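Local coordinates for protein N-(5'-phosphoribosyl)anthranilate isomerase (Thermococcus kodakarensis, PDB 5LHF) that catalyses the third step of tryptophan biosynthesis from chorismate, isomerising N-(5-phospho-beta-D-ribosyl)anthranilate to 1-(2-carboxyphenylamino)-1-deoxy-D-ribulose 5-phosphate, at residues V193-R196 with V197-E200. Numbering follows the deposited sequence.
Sequences VKDR and VLIE
Asp195 reaches forward to Leu198 as the N-cap of helix 196-207, the last helix of this TIM barrel: Asp195 OD2 accepts from Leu198 N at 2.9 Å with an N-H...O angle of 161°, through the lone pair facing away from OD1. The other oxygen, OD1, accepts from a water that in turn takes the Val197 N-H, and OD1 also forms a salt bridge with Arg190 NE. Regular helical bonding begins at the same residue, where Ile199 N donates an i to i+4 hydrogen bond to Asp195 O at 2.9 Å.

Arg196 can be traced outward. Its CB sits beside the peptide link to Val197. CG stands opposite the backbone N (chi1 -173°), and bends at chi2 and chi3 turn the chain along the first turn toward Glu200. Arg196 CD then lies 3.3 Å from Glu200 CD. Beyond it, the guanidinium lays one face on Val197 CG2, which sits under its centre, 3.7 Å from Arg196 CZ. At the tip, NH1 forms an i to i+4 salt bridge with Glu200, whose second oxygen, OE2, is hydrogen-bonded to Tyr23. The two flat groups are turned 73° apart: Glu200 OE1 lies almost in the guanidinium plane, whereas Arg196 NH1 approaches it from above the carboxylate plane, at 3.0 Å.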
# COMPACT_ATOMS: atom_id res chain seq x y z
N VAL A 193 -15.47 -2.29 9.27
CA VAL A 193 -15.91 -3.04 8.10
C VAL A 193 -15.81 -2.12 6.89
O VAL A 193 -16.24 -0.97 6.96
CB VAL A 193 -17.35 -3.55 8.28
CG1 VAL A 193 -17.81 -4.30 7.05
CG2 VAL A 193 -17.44 -4.41 9.55
N LYS A 194 -15.22 -2.61 5.80
CA LYS A 194 -15.25 -1.83 4.56
C LYS A 194 -16.68 -1.40 4.26
O LYS A 194 -17.61 -2.22 4.27
CB LYS A 194 -14.69 -2.64 3.39
CG LYS A 194 -13.24 -3.07 3.54
CD LYS A 194 -12.31 -1.95 3.97
CE LYS A 194 -10.92 -2.54 4.22
NZ LYS A 194 -10.02 -1.69 5.03
N ASP A 195 -16.87 -0.10 4.02
CA ASP A 195 -18.20 0.52 4.01
C ASP A 195 -18.47 1.20 2.67
O ASP A 195 -17.68 2.05 2.24
CB ASP A 195 -18.32 1.53 5.14
CG ASP A 195 -19.67 2.23 5.18
OD1 ASP A 195 -20.63 1.65 5.72
OD2 ASP A 195 -19.77 3.36 4.66
N ARG A 196 -19.60 0.86 2.04
CA ARG A 196 -19.86 1.32 0.67
C ARG A 196 -19.98 2.84 0.60
O ARG A 196 -19.49 3.47 -0.34
CB ARG A 196 -21.12 0.66 0.11
CG ARG A 196 -21.37 0.97 -1.38
CD ARG A 196 -22.30 2.17 -1.61
NE ARG A 196 -23.59 1.99 -0.95
CZ ARG A 196 -24.54 2.92 -0.89
NH1 ARG A 196 -24.35 4.10 -1.46
NH2 ARG A 196 -25.68 2.67 -0.26
N VAL A 197 -20.64 3.45 1.59
CA VAL A 197 -20.84 4.89 1.51
C VAL A 197 -19.53 5.63 1.72
O VAL A 197 -19.24 6.62 1.02
CB VAL A 197 -21.92 5.33 2.51
CG1 VAL A 197 -21.84 6.84 2.75
CG2 VAL A 197 -23.31 4.93 2.00
N LEU A 198 -18.68 5.15 2.64
CA LEU A 198 -17.35 5.74 2.80
C LEU A 198 -16.50 5.56 1.55
O LEU A 198 -15.76 6.47 1.15
CB LEU A 198 -16.63 5.14 4.01
CG LEU A 198 -17.27 5.46 5.35
CD1 LEU A 198 -16.41 4.89 6.47
CD2 LEU A 198 -17.47 6.98 5.51
N ILE A 199 -16.56 4.38 0.93
CA ILE A 199 -15.79 4.16 -0.30
C ILE A 199 -16.27 5.10 -1.40
O ILE A 199 -15.46 5.69 -2.12
CB ILE A 199 -15.85 2.68 -0.73
CG1 ILE A 199 -15.07 1.81 0.27
CG2 ILE A 199 -15.23 2.52 -2.12
CD1 ILE A 199 -15.28 0.28 0.11
N GLU A 200 -17.59 5.26 -1.55
CA GLU A 200 -18.07 6.15 -2.60
C GLU A 200 -17.66 7.60 -2.34
O GLU A 200 -17.38 8.35 -3.28
CB GLU A 200 -19.58 6.01 -2.75
CG GLU A 200 -19.93 4.66 -3.33
CD GLU A 200 -21.38 4.54 -3.78
OE1 GLU A 200 -22.24 5.27 -3.23
OE2 GLU A 200 -21.65 3.71 -4.67
O HOH W 1 -22.50 2.07 3.57